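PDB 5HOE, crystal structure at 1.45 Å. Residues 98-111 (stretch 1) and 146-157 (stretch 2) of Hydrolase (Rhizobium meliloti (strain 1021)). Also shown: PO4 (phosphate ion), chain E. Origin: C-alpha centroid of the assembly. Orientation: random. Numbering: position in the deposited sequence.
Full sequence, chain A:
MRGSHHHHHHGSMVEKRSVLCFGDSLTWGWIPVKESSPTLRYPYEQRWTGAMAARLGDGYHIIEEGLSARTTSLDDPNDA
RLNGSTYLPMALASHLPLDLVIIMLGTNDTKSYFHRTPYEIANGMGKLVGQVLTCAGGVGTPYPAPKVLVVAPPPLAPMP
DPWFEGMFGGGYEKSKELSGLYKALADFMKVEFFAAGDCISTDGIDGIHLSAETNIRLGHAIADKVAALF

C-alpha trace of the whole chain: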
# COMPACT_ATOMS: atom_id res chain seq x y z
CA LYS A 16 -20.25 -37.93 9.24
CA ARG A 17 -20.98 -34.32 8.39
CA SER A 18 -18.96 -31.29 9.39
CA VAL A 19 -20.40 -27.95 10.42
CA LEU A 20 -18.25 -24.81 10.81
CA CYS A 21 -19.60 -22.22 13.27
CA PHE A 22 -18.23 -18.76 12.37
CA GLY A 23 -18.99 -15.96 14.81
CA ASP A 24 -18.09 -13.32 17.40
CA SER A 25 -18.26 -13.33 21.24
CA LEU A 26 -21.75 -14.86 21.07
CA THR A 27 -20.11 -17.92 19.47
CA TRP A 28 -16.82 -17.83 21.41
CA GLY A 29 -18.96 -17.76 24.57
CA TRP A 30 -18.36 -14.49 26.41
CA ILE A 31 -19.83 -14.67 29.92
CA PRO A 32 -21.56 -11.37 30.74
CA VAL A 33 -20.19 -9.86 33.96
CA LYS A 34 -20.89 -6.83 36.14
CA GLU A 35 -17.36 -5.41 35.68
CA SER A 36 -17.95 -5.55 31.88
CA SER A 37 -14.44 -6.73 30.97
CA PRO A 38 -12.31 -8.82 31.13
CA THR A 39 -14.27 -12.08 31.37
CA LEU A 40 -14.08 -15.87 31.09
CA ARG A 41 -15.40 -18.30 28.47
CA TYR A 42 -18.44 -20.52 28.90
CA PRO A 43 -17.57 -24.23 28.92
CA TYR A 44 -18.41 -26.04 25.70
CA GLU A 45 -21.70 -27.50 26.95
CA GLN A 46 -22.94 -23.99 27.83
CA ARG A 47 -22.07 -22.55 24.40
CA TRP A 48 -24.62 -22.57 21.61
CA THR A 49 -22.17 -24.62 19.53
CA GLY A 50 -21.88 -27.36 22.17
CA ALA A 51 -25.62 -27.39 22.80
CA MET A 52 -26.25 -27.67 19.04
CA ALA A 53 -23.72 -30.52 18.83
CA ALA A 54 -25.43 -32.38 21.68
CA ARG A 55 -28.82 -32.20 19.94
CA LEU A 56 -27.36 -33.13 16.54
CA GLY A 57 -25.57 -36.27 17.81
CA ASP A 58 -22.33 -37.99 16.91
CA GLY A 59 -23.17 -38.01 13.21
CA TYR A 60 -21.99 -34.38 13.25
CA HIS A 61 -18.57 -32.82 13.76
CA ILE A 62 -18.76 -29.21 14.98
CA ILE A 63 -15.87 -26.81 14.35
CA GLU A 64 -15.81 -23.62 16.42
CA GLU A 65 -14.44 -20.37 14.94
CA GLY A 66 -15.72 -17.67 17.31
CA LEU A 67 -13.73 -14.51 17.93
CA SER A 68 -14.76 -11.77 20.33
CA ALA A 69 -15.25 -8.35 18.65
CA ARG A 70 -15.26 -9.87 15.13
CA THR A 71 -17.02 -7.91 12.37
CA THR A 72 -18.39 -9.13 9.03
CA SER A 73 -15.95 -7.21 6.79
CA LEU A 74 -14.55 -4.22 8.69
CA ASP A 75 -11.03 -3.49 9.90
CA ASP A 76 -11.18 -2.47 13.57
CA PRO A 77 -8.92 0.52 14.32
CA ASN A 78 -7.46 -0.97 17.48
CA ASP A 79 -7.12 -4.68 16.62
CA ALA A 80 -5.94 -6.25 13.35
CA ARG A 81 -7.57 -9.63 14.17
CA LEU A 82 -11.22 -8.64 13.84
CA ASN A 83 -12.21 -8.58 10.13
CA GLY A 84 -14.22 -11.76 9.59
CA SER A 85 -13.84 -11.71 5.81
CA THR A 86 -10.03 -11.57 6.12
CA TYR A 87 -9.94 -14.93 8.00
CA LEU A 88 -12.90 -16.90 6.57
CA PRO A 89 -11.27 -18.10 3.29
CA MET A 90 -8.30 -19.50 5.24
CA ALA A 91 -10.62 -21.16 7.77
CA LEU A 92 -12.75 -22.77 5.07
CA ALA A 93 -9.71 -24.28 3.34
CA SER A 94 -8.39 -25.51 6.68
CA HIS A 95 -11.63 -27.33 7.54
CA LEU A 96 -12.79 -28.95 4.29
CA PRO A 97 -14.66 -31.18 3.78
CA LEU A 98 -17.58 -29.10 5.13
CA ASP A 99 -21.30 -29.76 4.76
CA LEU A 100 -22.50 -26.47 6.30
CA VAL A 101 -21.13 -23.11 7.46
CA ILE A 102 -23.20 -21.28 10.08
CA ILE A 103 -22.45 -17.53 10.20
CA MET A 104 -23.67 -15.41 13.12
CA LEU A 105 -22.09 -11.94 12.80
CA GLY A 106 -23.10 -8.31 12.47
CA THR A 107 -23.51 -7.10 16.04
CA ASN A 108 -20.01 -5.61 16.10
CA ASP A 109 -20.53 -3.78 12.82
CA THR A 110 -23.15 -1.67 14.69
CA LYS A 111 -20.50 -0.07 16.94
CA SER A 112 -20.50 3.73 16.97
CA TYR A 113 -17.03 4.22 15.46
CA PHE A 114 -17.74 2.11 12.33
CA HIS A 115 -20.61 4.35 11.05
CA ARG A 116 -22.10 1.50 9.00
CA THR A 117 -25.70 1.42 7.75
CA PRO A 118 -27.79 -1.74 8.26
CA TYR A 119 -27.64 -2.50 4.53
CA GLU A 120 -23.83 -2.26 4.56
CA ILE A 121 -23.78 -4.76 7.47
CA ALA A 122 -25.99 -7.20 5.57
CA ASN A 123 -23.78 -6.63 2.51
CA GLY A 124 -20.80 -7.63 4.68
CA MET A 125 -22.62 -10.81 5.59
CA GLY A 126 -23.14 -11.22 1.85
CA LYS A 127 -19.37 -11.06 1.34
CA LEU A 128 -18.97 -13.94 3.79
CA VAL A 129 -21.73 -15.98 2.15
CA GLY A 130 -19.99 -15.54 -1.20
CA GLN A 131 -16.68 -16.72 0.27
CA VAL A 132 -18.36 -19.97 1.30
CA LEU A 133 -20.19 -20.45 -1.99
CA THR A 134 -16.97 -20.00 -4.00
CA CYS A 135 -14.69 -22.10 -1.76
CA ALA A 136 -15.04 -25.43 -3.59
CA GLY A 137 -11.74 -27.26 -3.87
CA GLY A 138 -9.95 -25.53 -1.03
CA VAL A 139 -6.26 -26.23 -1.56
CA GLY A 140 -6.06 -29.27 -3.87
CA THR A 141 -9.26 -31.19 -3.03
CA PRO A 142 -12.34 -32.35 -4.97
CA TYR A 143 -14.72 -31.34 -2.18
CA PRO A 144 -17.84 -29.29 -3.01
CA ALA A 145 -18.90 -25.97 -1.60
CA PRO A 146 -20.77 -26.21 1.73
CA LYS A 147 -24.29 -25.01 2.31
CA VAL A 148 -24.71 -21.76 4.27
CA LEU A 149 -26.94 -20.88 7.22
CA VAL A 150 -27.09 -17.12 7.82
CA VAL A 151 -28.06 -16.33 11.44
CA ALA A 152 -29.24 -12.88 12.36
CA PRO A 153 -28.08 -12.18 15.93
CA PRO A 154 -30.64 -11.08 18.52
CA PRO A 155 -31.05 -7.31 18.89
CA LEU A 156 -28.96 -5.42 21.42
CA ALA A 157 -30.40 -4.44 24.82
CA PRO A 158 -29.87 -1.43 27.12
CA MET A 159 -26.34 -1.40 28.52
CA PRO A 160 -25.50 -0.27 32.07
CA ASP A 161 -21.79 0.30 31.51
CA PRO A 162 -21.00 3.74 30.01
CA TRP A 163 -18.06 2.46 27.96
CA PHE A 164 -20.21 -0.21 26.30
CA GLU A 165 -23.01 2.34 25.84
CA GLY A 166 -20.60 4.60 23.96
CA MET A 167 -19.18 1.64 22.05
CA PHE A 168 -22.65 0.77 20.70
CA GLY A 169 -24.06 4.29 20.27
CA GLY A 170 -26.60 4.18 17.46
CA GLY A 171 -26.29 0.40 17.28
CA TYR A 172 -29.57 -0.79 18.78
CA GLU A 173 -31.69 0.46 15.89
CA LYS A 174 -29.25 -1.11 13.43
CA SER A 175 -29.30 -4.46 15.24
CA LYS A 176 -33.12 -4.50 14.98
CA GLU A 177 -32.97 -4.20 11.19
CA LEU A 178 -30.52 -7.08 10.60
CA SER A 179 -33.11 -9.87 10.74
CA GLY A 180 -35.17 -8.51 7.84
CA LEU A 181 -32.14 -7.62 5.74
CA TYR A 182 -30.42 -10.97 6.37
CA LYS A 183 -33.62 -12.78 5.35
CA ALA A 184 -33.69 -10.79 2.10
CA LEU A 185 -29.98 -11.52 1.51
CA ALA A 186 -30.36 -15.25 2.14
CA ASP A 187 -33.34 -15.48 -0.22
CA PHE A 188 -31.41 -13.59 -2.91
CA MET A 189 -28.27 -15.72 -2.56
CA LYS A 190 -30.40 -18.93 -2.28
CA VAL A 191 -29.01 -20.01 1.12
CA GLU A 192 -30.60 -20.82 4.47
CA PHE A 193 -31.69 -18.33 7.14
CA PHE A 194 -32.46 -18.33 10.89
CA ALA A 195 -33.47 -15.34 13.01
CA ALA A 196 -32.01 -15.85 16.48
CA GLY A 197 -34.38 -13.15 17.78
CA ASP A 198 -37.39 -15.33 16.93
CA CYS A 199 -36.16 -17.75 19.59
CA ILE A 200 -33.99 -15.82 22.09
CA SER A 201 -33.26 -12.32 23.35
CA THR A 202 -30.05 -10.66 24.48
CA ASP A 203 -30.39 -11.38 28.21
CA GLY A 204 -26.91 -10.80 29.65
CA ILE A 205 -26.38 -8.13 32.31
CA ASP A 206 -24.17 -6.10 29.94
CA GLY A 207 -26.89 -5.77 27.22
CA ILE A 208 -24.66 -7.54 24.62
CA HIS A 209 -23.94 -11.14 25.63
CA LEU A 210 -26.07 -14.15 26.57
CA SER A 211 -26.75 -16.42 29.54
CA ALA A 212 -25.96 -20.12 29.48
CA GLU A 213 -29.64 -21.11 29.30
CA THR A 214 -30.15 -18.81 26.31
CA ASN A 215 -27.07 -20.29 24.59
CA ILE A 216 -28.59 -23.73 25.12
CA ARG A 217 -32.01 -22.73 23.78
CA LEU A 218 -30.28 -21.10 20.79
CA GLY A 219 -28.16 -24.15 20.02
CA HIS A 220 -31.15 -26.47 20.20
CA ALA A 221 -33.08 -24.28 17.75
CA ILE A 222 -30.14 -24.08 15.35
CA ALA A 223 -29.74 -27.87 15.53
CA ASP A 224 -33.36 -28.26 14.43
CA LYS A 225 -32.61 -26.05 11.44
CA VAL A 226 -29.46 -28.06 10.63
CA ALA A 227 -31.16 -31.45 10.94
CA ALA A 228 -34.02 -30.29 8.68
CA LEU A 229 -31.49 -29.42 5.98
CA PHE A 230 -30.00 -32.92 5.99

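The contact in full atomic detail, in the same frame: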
# COMPACT_ATOMS: atom_id res chain seq x y z
N LEU A 98 -16.55 -29.72 4.31
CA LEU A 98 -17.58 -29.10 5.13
C LEU A 98 -18.93 -29.27 4.46
O LEU A 98 -19.06 -29.02 3.26
CB LEU A 98 -17.31 -27.60 5.33
CG LEU A 98 -16.12 -27.20 6.21
CD1 LEU A 98 -15.96 -25.71 6.13
CD2 LEU A 98 -16.31 -27.65 7.66
N ASP A 99 -19.93 -29.68 5.24
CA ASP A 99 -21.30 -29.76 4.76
C ASP A 99 -22.06 -28.45 4.93
O ASP A 99 -22.95 -28.16 4.13
CB ASP A 99 -22.04 -30.89 5.47
CG ASP A 99 -21.42 -32.25 5.22
OD1 ASP A 99 -20.47 -32.60 5.93
OD2 ASP A 99 -21.89 -32.96 4.31
N LEU A 100 -21.73 -27.66 5.95
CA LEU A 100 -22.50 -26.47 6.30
C LEU A 100 -21.59 -25.49 7.04
O LEU A 100 -20.79 -25.89 7.89
CB LEU A 100 -23.66 -26.85 7.22
CG LEU A 100 -24.53 -25.68 7.71
CD1 LEU A 100 -25.26 -24.97 6.56
CD2 LEU A 100 -25.54 -26.17 8.75
N VAL A 101 -21.74 -24.20 6.72
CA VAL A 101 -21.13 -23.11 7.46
C VAL A 101 -22.26 -22.28 8.04
O VAL A 101 -23.14 -21.84 7.30
CB VAL A 101 -20.22 -22.25 6.56
CG1 VAL A 101 -19.60 -21.13 7.35
CG2 VAL A 101 -19.14 -23.11 5.93
N ILE A 102 -22.25 -22.13 9.37
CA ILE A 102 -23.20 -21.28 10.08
C ILE A 102 -22.48 -19.98 10.42
O ILE A 102 -21.40 -20.01 11.03
CB ILE A 102 -23.70 -21.96 11.37
CG1 ILE A 102 -24.28 -23.34 11.05
CG2 ILE A 102 -24.75 -21.08 12.06
CD1 ILE A 102 -24.68 -24.16 12.26
N ILE A 103 -23.06 -18.85 10.02
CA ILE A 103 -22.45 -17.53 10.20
C ILE A 103 -23.37 -16.69 11.06
O ILE A 103 -24.48 -16.35 10.62
CB ILE A 103 -22.19 -16.82 8.87
CG1 ILE A 103 -21.47 -17.74 7.88
CG2 ILE A 103 -21.36 -15.57 9.14
CD1 ILE A 103 -21.25 -17.12 6.50
N MET A 104 -22.92 -16.32 12.26
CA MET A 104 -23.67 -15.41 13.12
C MET A 104 -22.75 -14.22 13.42
O MET A 104 -21.91 -14.29 14.32
CB MET A 104 -24.19 -16.07 14.40
CG MET A 104 -25.13 -15.11 15.17
SD MET A 104 -26.11 -15.80 16.54
CE MET A 104 -24.75 -16.47 17.43
N LEU A 105 -22.91 -13.14 12.65
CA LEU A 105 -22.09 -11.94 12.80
C LEU A 105 -22.96 -10.74 12.46
O LEU A 105 -24.00 -10.88 11.81
CB LEU A 105 -20.90 -11.97 11.83
CG LEU A 105 -19.76 -12.92 12.17
CD1 LEU A 105 -18.74 -13.05 11.02
CD2 LEU A 105 -19.11 -12.48 13.46
N GLY A 106 -22.47 -9.56 12.83
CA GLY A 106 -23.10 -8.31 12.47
C GLY A 106 -23.25 -7.37 13.65
O GLY A 106 -23.27 -6.14 13.49
N THR A 107 -23.36 -7.94 14.85
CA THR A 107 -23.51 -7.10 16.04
C THR A 107 -22.36 -6.10 16.16
O THR A 107 -22.59 -4.92 16.45
CB THR A 107 -23.59 -7.96 17.29
OG1 THR A 107 -24.68 -8.87 17.18
CG2 THR A 107 -23.76 -7.08 18.53
N ASN A 108 -21.13 -6.53 15.89
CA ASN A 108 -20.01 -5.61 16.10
C ASN A 108 -19.93 -4.55 15.02
O ASN A 108 -19.41 -3.46 15.28
CB ASN A 108 -18.71 -6.38 16.28
CG ASN A 108 -18.72 -7.15 17.56
OD1 ASN A 108 -19.10 -6.60 18.61
ND2 ASN A 108 -18.35 -8.42 17.50
N ASP A 109 -20.48 -4.82 13.84
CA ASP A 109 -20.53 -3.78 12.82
C ASP A 109 -21.40 -2.59 13.23
O ASP A 109 -21.30 -1.52 12.60
CB ASP A 109 -21.15 -4.35 11.54
CG ASP A 109 -20.36 -5.50 10.91
OD1 ASP A 109 -19.94 -6.46 11.60
OD2 ASP A 109 -20.26 -5.46 9.67
N THR A 110 -22.28 -2.75 14.22
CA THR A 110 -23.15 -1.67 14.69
C THR A 110 -22.46 -0.72 15.66
O THR A 110 -23.10 0.25 16.09
CB THR A 110 -24.43 -2.21 15.35
OG1 THR A 110 -24.16 -2.70 16.68
CG2 THR A 110 -25.12 -3.30 14.49
N LYS A 111 -21.19 -0.96 16.01
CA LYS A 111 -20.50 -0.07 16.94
C LYS A 111 -20.41 1.35 16.38
O LYS A 111 -20.35 1.57 15.16
CB LYS A 111 -19.11 -0.61 17.24
CG LYS A 111 -19.11 -1.88 18.13
CD LYS A 111 -17.69 -2.37 18.37
CE LYS A 111 -17.64 -3.61 19.25
NZ LYS A 111 -16.25 -4.06 19.46
N PRO A 146 -19.77 -25.95 0.69
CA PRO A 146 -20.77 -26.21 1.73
C PRO A 146 -22.04 -25.42 1.48
O PRO A 146 -22.06 -24.43 0.75
CB PRO A 146 -20.10 -25.66 3.01
CG PRO A 146 -18.72 -25.31 2.65
CD PRO A 146 -18.66 -25.13 1.19
N LYS A 147 -23.12 -25.85 2.14
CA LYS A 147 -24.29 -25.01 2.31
C LYS A 147 -24.00 -23.92 3.34
O LYS A 147 -23.00 -23.97 4.09
CB LYS A 147 -25.49 -25.85 2.74
CG LYS A 147 -25.95 -26.85 1.67
CD LYS A 147 -27.09 -27.72 2.16
CE LYS A 147 -27.76 -28.47 0.99
NZ LYS A 147 -26.77 -29.24 0.20
N VAL A 148 -24.88 -22.92 3.40
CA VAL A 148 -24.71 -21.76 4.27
C VAL A 148 -25.99 -21.54 5.07
O VAL A 148 -27.09 -21.53 4.50
CB VAL A 148 -24.37 -20.47 3.48
CG1 VAL A 148 -24.21 -19.28 4.43
CG2 VAL A 148 -23.09 -20.66 2.69
N LEU A 149 -25.84 -21.34 6.38
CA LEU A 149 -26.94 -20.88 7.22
C LEU A 149 -26.56 -19.51 7.77
O LEU A 149 -25.63 -19.41 8.58
CB LEU A 149 -27.23 -21.87 8.34
CG LEU A 149 -28.28 -21.43 9.36
CD1 LEU A 149 -29.66 -21.18 8.72
CD2 LEU A 149 -28.38 -22.46 10.48
N VAL A 150 -27.26 -18.48 7.31
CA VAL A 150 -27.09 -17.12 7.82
C VAL A 150 -27.94 -16.99 9.08
O VAL A 150 -29.14 -17.29 9.06
CB VAL A 150 -27.53 -16.09 6.77
CG1 VAL A 150 -27.53 -14.67 7.34
CG2 VAL A 150 -26.64 -16.17 5.53
N VAL A 151 -27.34 -16.53 10.18
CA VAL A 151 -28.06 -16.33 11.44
C VAL A 151 -28.02 -14.85 11.78
O VAL A 151 -26.94 -14.28 11.99
CB VAL A 151 -27.45 -17.16 12.58
CG1 VAL A 151 -28.21 -16.96 13.89
CG2 VAL A 151 -27.44 -18.63 12.19
N ALA A 152 -29.19 -14.24 11.85
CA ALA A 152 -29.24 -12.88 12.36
C ALA A 152 -29.13 -12.92 13.88
O ALA A 152 -29.87 -13.68 14.53
CB ALA A 152 -30.55 -12.18 11.96
N PRO A 153 -28.21 -12.17 14.47
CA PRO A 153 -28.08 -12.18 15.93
C PRO A 153 -29.28 -11.51 16.57
O PRO A 153 -30.00 -10.74 15.92
CB PRO A 153 -26.79 -11.36 16.16
CG PRO A 153 -26.76 -10.42 14.98
CD PRO A 153 -27.29 -11.22 13.83
N PRO A 154 -29.54 -11.77 17.85
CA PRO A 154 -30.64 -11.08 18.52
C PRO A 154 -30.31 -9.61 18.68
O PRO A 154 -29.13 -9.23 18.78
CB PRO A 154 -30.72 -11.79 19.89
CG PRO A 154 -29.35 -12.27 20.15
CD PRO A 154 -28.75 -12.60 18.78
N PRO A 155 -31.32 -8.74 18.71
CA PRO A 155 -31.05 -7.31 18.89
C PRO A 155 -30.35 -7.02 20.20
O PRO A 155 -30.51 -7.73 21.19
CB PRO A 155 -32.46 -6.68 18.88
CG PRO A 155 -33.33 -7.64 18.20
CD PRO A 155 -32.75 -9.01 18.49
N LEU A 156 -29.60 -5.92 20.21
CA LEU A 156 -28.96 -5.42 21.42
C LEU A 156 -30.02 -5.00 22.45
O LEU A 156 -31.20 -4.79 22.14
CB LEU A 156 -28.09 -4.22 21.09
CG LEU A 156 -26.87 -4.51 20.22
CD1 LEU A 156 -26.25 -3.23 19.71
CD2 LEU A 156 -25.82 -5.28 21.01
N ALA A 157 -29.58 -4.89 23.71
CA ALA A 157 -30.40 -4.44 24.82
C ALA A 157 -29.78 -3.21 25.48
O ALA A 157 -28.64 -2.85 25.18
CB ALA A 157 -30.56 -5.57 25.83
P PO4 E . -18.50 -8.81 21.17
O1 PO4 E . -18.20 -9.74 20.03
O2 PO4 E . -19.96 -8.44 21.13
O3 PO4 E . -18.09 -9.27 22.55
O4 PO4 E . -17.66 -7.58 21.10
O HOH W 1 -27.15 -7.63 17.20

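The two stretches form a pair of neighbouring parallel β-strands, joined by a regular backbone ladder and extended beyond the strands by proline, threonine and leucine contacts. Strand 147-152 runs alongside the strand that begins at Leu 100, their directions differing by 17°. Five hydrogen bonds link them in the alternating pattern of a parallel sheet, in which one residue bonds to two residues flanking its partner. Lys 147 N donates to Asp 99 O (3.1 Å), and Lys 147 O accepts from Val 101 N (2.9 Å). Val 101 O then receives Leu 149 N (2.9 Å), Leu 149 O receives Ile 103 N (3.0 Å), and Ile 103 O receives Val 151 N (2.9 Å). Cα hydrogens supplement the ladder, as where Ile 102 CA lies 3.4 Å from Leu 149 O.

Side chains alternate between the two faces of the sheet. Leu 100, Ile 102 and Met 104 share a face with Leu 149 and Val 151, where apolar side chains pack together: Ile 102 CG2 lies 3.6 Å from Val 151 CG2, and the unbranched Met 104 brings its SD to 3.6 Å from Val 151 CG1. Lys 147 starts on this face, but the end of its side chain leads away, leaving its aliphatic base beside Leu 100. On the other face, Ile 103 CD1 meets Val 148 CG1 at 4.2 Å, and Val 101 CG2 reaches Pro 146 CG at 4.0 Å.

Past the strands, Thr 107 points toward stretch 2, with OG1 3.4 Å from Pro 153 CG and CG2 3.7 Å from Leu 156 CD2. A water links the two stretches, its O 2.8 Å from Thr 107 OG1 and 3.0 Å from Pro 154 O, to which it donates a hydrogen bond. The turn is braced internally by Thr 110 OG1, which donates to Thr 107 O (2.7 Å) while resting 3.7 Å from Leu 156 CD1.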